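PDB 5XYV: rhino, which binds the N-terminal domain of Deadlock through its chromoshadow domain, as part of the Rhino-Deadlock-Cutoff complex that specifies germline piRNA clusters. Local coordinates for the interface of chains A and B. Residues are numbered along the deposited sequence; one frame, centred on the assembly and turned at random. Chains: chain A, Rhino; chain B, Protein deadlock.

Contact 1: the interface of chains A and B. Residues chain A 19, 21, 30; chain B 36, 39-40, 43.
With chi1 of -172° in A:His19 and -178° in A:Tyr21, both rings of strand 14-23 trail away from their backbone nitrogens and extend toward helix 30-45 of Deadlock, where A:His19 meets B:Ser43 and A:Tyr21 lies along the turns from B:Phe36 to B:Phe40. The phenol oxygen OH of A:Tyr21 donates to the main-chain carbonyl O of B:Phe36 at 2.7 Å, arriving in the carbonyl plane on a lone pair, with a C=O...donor angle of 125°. The backbone N of B:Phe40 stands 3.2 Å from OH of A:Tyr21 and is placed to donate to it, which would give the hydroxyl two links to one helix. CA of B:Phe40 lies over one face of the A:Tyr21 ring, 3.8 Å from its centroid and shifted toward the rim, in a CH-pi contact. The B:Phe40 ring then offers its edge to A:Phe30, CE1 of B:Phe40 to CZ of A:Phe30 at 3.5 Å. At the other end, imidazole NE2 of A:His19 and hydroxyl OG of B:Ser43 share a nearly straight hydrogen bond of 3.0 Å whose direction is not decided. OG of B:Ser43 also donates to the carbonyl O of B:Phe40 at 2.9 Å; if that proton is committed there, A:His19 NE2 would be the donor. By meeting both backbone and side-chain groups, this patch positions helix 30-45 against the sheet and likely supports Rhino's direct binding to the Deadlock N-terminus.

Contact 2: the interface of chains A and B. Residues chain A 37, 39; chain B 7, 11.
The apolar centre is a meeting of two isoleucines: the delta-methyl CD1 of A:Ile39, at the start of strand 39-43, lies 3.9 Å from CG1 of B:Ile7, in the segment leading into helix 9-23. The two side chains cross at a slant, and the separation is that of ordinary van der Waals packing. In A:Ile39 the longer branch sits beside the backbone N (chi1 -53°) and is extended at chi2 -174°, which carries CD1 outward to Deadlock. B:Gln11 crosses that branch at about a right angle, its amide NE2 lying 4.0 Å from CD1 of A:Ile39; its stem is extended beyond CG. The polar rim runs through two waters. Water 1 pairs with the backbone N of A:Ile39 at 3.0 Å and with NE2 of B:Gln11 at the same distance of 3.0 Å, so the side-chain amide is tied to the strand by a solvent bridge. Water 2 spans two main-chain carbonyls, 2.6 Å from O of A:Ile39 and 3.0 Å from O of B:Gln11, and because each of these can only accept, it probably donates to both. This small hydrophobic and water-bridged edge probably seats the start of Deadlock helix 9-23 against strand 39-43. The network is closed by a bond of 2.7 Å between the oxygens of water 1 and water 2.

Contact 3: the interface of chains A and B. Residues chain A 30, 39-41; chain B 15, 18, 44.
A:Phe30, held between B:Trp44 and B:Cys15, forms the tightly packed part of this contact. CZ2 of the B:Trp44 indole stands over the centre of the A:Phe30 ring, 3.8 Å above its plane, while CH2 of B:Trp44 comes to 3.7 Å from CG of A:Phe30. The indole reaches over this face with chi1 -58°, presenting its benzo end. B:Cys15 of the other long Deadlock helix meets the same phenylalanine, CB of B:Cys15 lying 3.7 Å from CE1 of A:Phe30. Its thiol SG is turned to the strand, 3.3 Å from the carbonyl O of A:Ile39 and near the CG2 branch of that residue; B:Cys15 has more of its own surface hidden by Rhino than any other residue of this patch. At B:His18 the contact turns more polar but stays close. The backbone N of A:Ala41 donates to imidazole ND1 of B:His18 at 3.1 Å, with 156° at the hydrogen and the donor tilted 16° from the ring plane; a role as acceptor would require ND1 to be unprotonated, though the structure does not show the proton. CB of A:Ala41 packs on CB of B:His18 at 3.5 Å. The loose side is at A:Asp40, which gives up little surface: its carboxylate stands nearly perpendicular to the imidazole, with OD1 of A:Asp40 3.3 Å from CE1 of B:His18, a placement that could weakly polarise the ring without a salt bridge. The site lies where strands 26-33 and 39-43 of the chromoshadow sheet meet the two long Deadlock helices, 9-23 and 30-45.

Contact 1: the interface of chains A and B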
ATOM      1  N   HIS A  19     -10.235   2.081  -5.402  1.00 25.54           N
ATOM      2  CA  HIS A  19     -10.277   0.750  -4.830  1.00 23.60           C
ATOM      3  C   HIS A  19      -9.224  -0.108  -5.501  1.00 22.90           C
ATOM      4  O   HIS A  19      -8.655   0.267  -6.529  1.00 22.20           O
ATOM      5  CB  HIS A  19     -11.677   0.142  -5.014  1.00 26.13           C
ATOM      6  CG  HIS A  19     -11.893  -1.161  -4.302  1.00 25.56           C
ATOM      7  ND1 HIS A  19     -11.565  -1.355  -2.967  1.00 26.98           N
ATOM      8  CD2 HIS A  19     -12.439  -2.325  -4.714  1.00 23.21           C
ATOM      9  CE1 HIS A  19     -11.883  -2.579  -2.613  1.00 26.16           C
ATOM     10  NE2 HIS A  19     -12.423  -3.195  -3.651  1.00 23.64           N
ATOM     11  N   TYR A  21      -8.076  -4.611  -5.915  1.00 26.76           N
ATOM     12  CA  TYR A  21      -8.353  -6.002  -5.607  1.00 21.78           C
ATOM     13  C   TYR A  21      -7.134  -6.812  -6.003  1.00 25.16           C
ATOM     14  O   TYR A  21      -6.543  -6.597  -7.063  1.00 25.61           O
ATOM     15  CB  TYR A  21      -9.618  -6.473  -6.315  1.00 20.11           C
ATOM     16  CG  TYR A  21      -9.990  -7.897  -6.009  1.00 24.84           C
ATOM     17  CD1 TYR A  21     -10.352  -8.290  -4.726  1.00 26.42           C
ATOM     18  CD2 TYR A  21      -9.974  -8.850  -7.003  1.00 24.29           C
ATOM     19  CE1 TYR A  21     -10.692  -9.605  -4.461  1.00 24.52           C
ATOM     20  CE2 TYR A  21     -10.304 -10.145  -6.750  1.00 26.93           C
ATOM     21  CZ  TYR A  21     -10.659 -10.528  -5.482  1.00 25.61           C
ATOM     22  OH  TYR A  21     -10.996 -11.848  -5.261  1.00 23.09           O
ATOM     23  N   PHE A  30      -9.009   0.092  -9.295  1.00 17.08           N
ATOM     24  CA  PHE A  30     -10.247   0.562  -9.876  1.00 19.17           C
ATOM     25  C   PHE A  30     -10.233   2.081  -9.818  1.00 18.98           C
ATOM     26  O   PHE A  30     -10.162   2.662  -8.732  1.00 20.02           O
ATOM     27  CB  PHE A  30     -11.443  -0.050  -9.138  1.00 22.09           C
ATOM     28  CG  PHE A  30     -11.386  -1.553  -9.102  1.00 20.48           C
ATOM     29  CD1 PHE A  30     -11.693  -2.293 -10.234  1.00 19.41           C
ATOM     30  CD2 PHE A  30     -10.955  -2.220  -7.959  1.00 20.01           C
ATOM     31  CE1 PHE A  30     -11.609  -3.681 -10.232  1.00 18.44           C
ATOM     32  CE2 PHE A  30     -10.878  -3.608  -7.939  1.00 20.51           C
ATOM     33  CZ  PHE A  30     -11.205  -4.340  -9.084  1.00 21.68           C
TER
ATOM     34  N   PHE B  36     -12.249 -16.219  -6.953  1.00 28.29           N
ATOM     35  CA  PHE B  36     -11.800 -14.847  -7.122  1.00 26.85           C
ATOM     36  C   PHE B  36     -12.959 -13.885  -7.333  1.00 26.93           C
ATOM     37  O   PHE B  36     -12.938 -12.767  -6.818  1.00 29.12           O
ATOM     38  CB  PHE B  36     -10.830 -14.742  -8.303  1.00 28.32           C
ATOM     39  CG  PHE B  36      -9.443 -15.147  -7.960  1.00 28.49           C
ATOM     40  CD1 PHE B  36      -8.905 -14.802  -6.731  1.00 28.71           C
ATOM     41  CD2 PHE B  36      -8.680 -15.873  -8.846  1.00 24.95           C
ATOM     42  CE1 PHE B  36      -7.626 -15.192  -6.396  1.00 28.42           C
ATOM     43  CE2 PHE B  36      -7.400 -16.250  -8.523  1.00 25.75           C
ATOM     44  CZ  PHE B  36      -6.877 -15.918  -7.301  1.00 31.00           C
ATOM     45  N   GLY B  39     -14.665 -13.224  -3.986  1.00 27.86           N
ATOM     46  CA  GLY B  39     -13.883 -12.301  -3.191  1.00 31.98           C
ATOM     47  C   GLY B  39     -13.850 -10.906  -3.807  1.00 30.45           C
ATOM     48  O   GLY B  39     -13.674  -9.911  -3.107  1.00 28.61           O
ATOM     49  N   PHE B  40     -14.013 -10.827  -5.122  1.00 29.87           N
ATOM     50  CA  PHE B  40     -14.093  -9.525  -5.790  1.00 26.07           C
ATOM     51  C   PHE B  40     -15.327  -8.757  -5.350  1.00 22.14           C
ATOM     52  O   PHE B  40     -15.271  -7.563  -5.130  1.00 24.10           O
ATOM     53  CB  PHE B  40     -14.091  -9.723  -7.303  1.00 22.23           C
ATOM     54  CG  PHE B  40     -14.515  -8.511  -8.082  1.00 20.35           C
ATOM     55  CD1 PHE B  40     -13.650  -7.424  -8.239  1.00 20.38           C
ATOM     56  CD2 PHE B  40     -15.760  -8.467  -8.684  1.00 19.01           C
ATOM     57  CE1 PHE B  40     -14.045  -6.299  -8.977  1.00 23.92           C
ATOM     58  CE2 PHE B  40     -16.143  -7.360  -9.450  1.00 22.34           C
ATOM     59  CZ  PHE B  40     -15.283  -6.272  -9.580  1.00 20.86           C
ATOM     60  N   SER B  43     -15.054  -7.591  -1.759  1.00 30.43           N
ATOM     61  CA  SER B  43     -14.005  -6.594  -1.529  1.00 31.76           C
ATOM     62  C   SER B  43     -14.539  -5.165  -1.548  1.00 34.20           C
ATOM     63  O   SER B  43     -13.960  -4.264  -0.939  1.00 39.26           O
ATOM     64  CB  SER B  43     -12.882  -6.724  -2.563  1.00 27.84           C
ATOM     65  OG  SER B  43     -13.219  -6.043  -3.759  1.00 24.50           O
TER

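Contact 2: the interface of chains A and B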
ATOM      1  N   SER A  37     -17.074   9.394 -16.499  1.00 35.17           N
ATOM      2  CA  SER A  37     -17.744   8.944 -15.290  1.00 32.47           C
ATOM      3  C   SER A  37     -17.586   7.447 -15.023  1.00 30.83           C
ATOM      4  O   SER A  37     -18.060   6.947 -14.006  1.00 30.36           O
ATOM      5  CB  SER A  37     -19.224   9.298 -15.353  1.00 30.24           C
ATOM      6  OG  SER A  37     -19.853   8.598 -16.407  1.00 39.82           O
ATOM      7  N   ILE A  39     -15.845   3.683 -14.231  1.00 21.46           N
ATOM      8  CA  ILE A  39     -14.841   3.107 -13.346  1.00 23.09           C
ATOM      9  C   ILE A  39     -14.178   1.933 -14.054  1.00 22.21           C
ATOM     10  O   ILE A  39     -14.869   1.042 -14.535  1.00 21.89           O
ATOM     11  CB  ILE A  39     -15.475   2.665 -12.006  1.00 22.50           C
ATOM     12  CG1 ILE A  39     -16.247   3.842 -11.408  1.00 25.79           C
ATOM     13  CG2 ILE A  39     -14.412   2.152 -11.025  1.00 23.60           C
ATOM     14  CD1 ILE A  39     -16.812   3.600 -10.021  1.00 26.07           C
TER
ATOM     15  N   ILE B   7     -21.283   2.758  -5.507  1.00 25.08           N
ATOM     16  CA  ILE B   7     -20.934   2.008  -6.702  1.00 26.32           C
ATOM     17  C   ILE B   7     -21.889   0.853  -7.006  1.00 27.68           C
ATOM     18  O   ILE B   7     -22.021  -0.121  -6.243  1.00 26.18           O
ATOM     19  CB  ILE B   7     -19.522   1.454  -6.630  1.00 25.96           C
ATOM     20  CG1 ILE B   7     -18.537   2.616  -6.651  1.00 28.29           C
ATOM     21  CG2 ILE B   7     -19.254   0.540  -7.811  1.00 20.05           C
ATOM     22  CD1 ILE B   7     -17.167   2.227  -6.161  1.00 32.65           C
ATOM     23  N   GLN B  11     -21.583  -1.600 -12.499  1.00 22.84           N
ATOM     24  CA  GLN B  11     -20.226  -1.076 -12.563  1.00 20.81           C
ATOM     25  C   GLN B  11     -19.148  -2.052 -12.120  1.00 18.59           C
ATOM     26  O   GLN B  11     -18.053  -2.100 -12.715  1.00 18.94           O
ATOM     27  CB  GLN B  11     -20.126   0.203 -11.727  1.00 19.43           C
ATOM     28  CG  GLN B  11     -20.727   1.394 -12.414  1.00 23.55           C
ATOM     29  CD  GLN B  11     -20.690   2.614 -11.544  1.00 24.33           C
ATOM     30  OE1 GLN B  11     -21.005   2.551 -10.362  1.00 24.59           O
ATOM     31  NE2 GLN B  11     -20.207   3.707 -12.095  1.00 27.29           N
TER
HETATM   32  O   HOH W   1     -18.661   2.716 -14.514  1.00 28.11           O
HETATM   33  O   HOH W   2     -17.413   0.333 -14.348  1.00 28.11           O

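Contact 3: the interface of chains A and B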
ATOM      1  N   PHE A  30      -9.009   0.092  -9.295  1.00 17.08           N
ATOM      2  CA  PHE A  30     -10.247   0.562  -9.876  1.00 19.17           C
ATOM      3  C   PHE A  30     -10.233   2.081  -9.818  1.00 18.98           C
ATOM      4  O   PHE A  30     -10.162   2.662  -8.732  1.00 20.02           O
ATOM      5  CB  PHE A  30     -11.443  -0.050  -9.138  1.00 22.09           C
ATOM      6  CG  PHE A  30     -11.386  -1.553  -9.102  1.00 20.48           C
ATOM      7  CD1 PHE A  30     -11.693  -2.293 -10.234  1.00 19.41           C
ATOM      8  CD2 PHE A  30     -10.955  -2.220  -7.959  1.00 20.01           C
ATOM      9  CE1 PHE A  30     -11.609  -3.681 -10.232  1.00 18.44           C
ATOM     10  CE2 PHE A  30     -10.878  -3.608  -7.939  1.00 20.51           C
ATOM     11  CZ  PHE A  30     -11.205  -4.340  -9.084  1.00 21.68           C
ATOM     12  N   ILE A  39     -15.845   3.683 -14.231  1.00 21.46           N
ATOM     13  CA  ILE A  39     -14.841   3.107 -13.346  1.00 23.09           C
ATOM     14  C   ILE A  39     -14.178   1.933 -14.054  1.00 22.21           C
ATOM     15  O   ILE A  39     -14.869   1.042 -14.535  1.00 21.89           O
ATOM     16  CB  ILE A  39     -15.475   2.665 -12.006  1.00 22.50           C
ATOM     17  CG1 ILE A  39     -16.247   3.842 -11.408  1.00 25.79           C
ATOM     18  CG2 ILE A  39     -14.412   2.152 -11.025  1.00 23.60           C
ATOM     19  CD1 ILE A  39     -16.812   3.600 -10.021  1.00 26.07           C
ATOM     20  N   ASP A  40     -12.847   1.946 -14.142  1.00 20.46           N
ATOM     21  CA  ASP A  40     -12.110   0.926 -14.896  1.00 16.81           C
ATOM     22  C   ASP A  40     -11.230   0.063 -13.979  1.00 20.01           C
ATOM     23  O   ASP A  40     -10.596   0.575 -13.060  1.00 19.49           O
ATOM     24  CB  ASP A  40     -11.233   1.573 -15.984  1.00 15.02           C
ATOM     25  CG  ASP A  40     -12.043   2.185 -17.142  1.00 17.45           C
ATOM     26  OD1 ASP A  40     -13.274   2.017 -17.226  1.00 18.58           O
ATOM     27  OD2 ASP A  40     -11.435   2.830 -18.013  1.00 18.98           O
ATOM     28  N   ALA A  41     -11.197  -1.249 -14.213  1.00 17.48           N
ATOM     29  CA  ALA A  41     -10.156  -2.077 -13.605  1.00 18.76           C
ATOM     30  C   ALA A  41      -8.867  -1.863 -14.390  1.00 20.21           C
ATOM     31  O   ALA A  41      -8.857  -1.981 -15.606  1.00 18.91           O
ATOM     32  CB  ALA A  41     -10.540  -3.561 -13.589  1.00 16.80           C
TER
ATOM     33  N   CYS B  15     -16.017  -3.800 -14.399  1.00 12.86           N
ATOM     34  CA  CYS B  15     -14.657  -3.901 -13.897  1.00 17.15           C
ATOM     35  C   CYS B  15     -14.189  -5.350 -13.870  1.00 16.14           C
ATOM     36  O   CYS B  15     -13.038  -5.623 -14.171  1.00 18.67           O
ATOM     37  CB  CYS B  15     -14.529  -3.281 -12.493  1.00 16.20           C
ATOM     38  SG  CYS B  15     -14.672  -1.494 -12.450  1.00 43.18           S
ATOM     39  N   HIS B  18     -13.239  -6.241 -17.259  1.00 17.54           N
ATOM     40  CA  HIS B  18     -11.906  -5.668 -17.498  1.00 22.12           C
ATOM     41  C   HIS B  18     -10.796  -6.601 -17.033  1.00 22.13           C
ATOM     42  O   HIS B  18      -9.813  -6.814 -17.746  1.00 20.30           O
ATOM     43  CB  HIS B  18     -11.742  -4.315 -16.780  1.00 19.83           C
ATOM     44  CG  HIS B  18     -12.595  -3.225 -17.335  1.00 22.20           C
ATOM     45  ND1 HIS B  18     -12.887  -2.073 -16.630  1.00 19.77           N
ATOM     46  CD2 HIS B  18     -13.209  -3.095 -18.538  1.00 21.06           C
ATOM     47  CE1 HIS B  18     -13.649  -1.290 -17.369  1.00 19.21           C
ATOM     48  NE2 HIS B  18     -13.858  -1.885 -18.531  1.00 24.29           N
ATOM     49  N   TRP B  44     -15.636  -4.952  -2.257  1.00 33.50           N
ATOM     50  CA  TRP B  44     -16.269  -3.639  -2.279  1.00 32.64           C
ATOM     51  C   TRP B  44     -17.033  -3.333  -1.009  1.00 49.49           C
ATOM     52  O   TRP B  44     -17.141  -2.173  -0.622  1.00 44.40           O
ATOM     53  CB  TRP B  44     -17.228  -3.507  -3.462  1.00 26.23           C
ATOM     54  CG  TRP B  44     -16.588  -3.715  -4.773  1.00 29.95           C
ATOM     55  CD1 TRP B  44     -16.416  -4.900  -5.434  1.00 26.51           C
ATOM     56  CD2 TRP B  44     -16.010  -2.705  -5.597  1.00 26.56           C
ATOM     57  NE1 TRP B  44     -15.761  -4.678  -6.620  1.00 25.88           N
ATOM     58  CE2 TRP B  44     -15.503  -3.331  -6.746  1.00 23.15           C
ATOM     59  CE3 TRP B  44     -15.870  -1.314  -5.470  1.00 24.98           C
ATOM     60  CZ2 TRP B  44     -14.874  -2.626  -7.777  1.00 20.32           C
ATOM     61  CZ3 TRP B  44     -15.244  -0.624  -6.478  1.00 27.43           C
ATOM     62  CH2 TRP B  44     -14.759  -1.277  -7.624  1.00 22.31           C
TER

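Contact 3 lies between the other two, its C-alpha centre about 9 Å from that of contact 1 and about 7 Å from that of contact 2, whereas contacts 1 and 2 are about 14 Å apart. It shares A:Phe30 with contact 1 and A:Ile39 with contact 2. On the Deadlock side, helix 30-45 serves contacts 1 and 3, and helix 9-23 serves contacts 2 and 3. The three therefore form one continuous surface on which the Rhino sheet engages the two long Deadlock helices. The deposited assembly holds two copies of each protein, so the arrangement occurs twice.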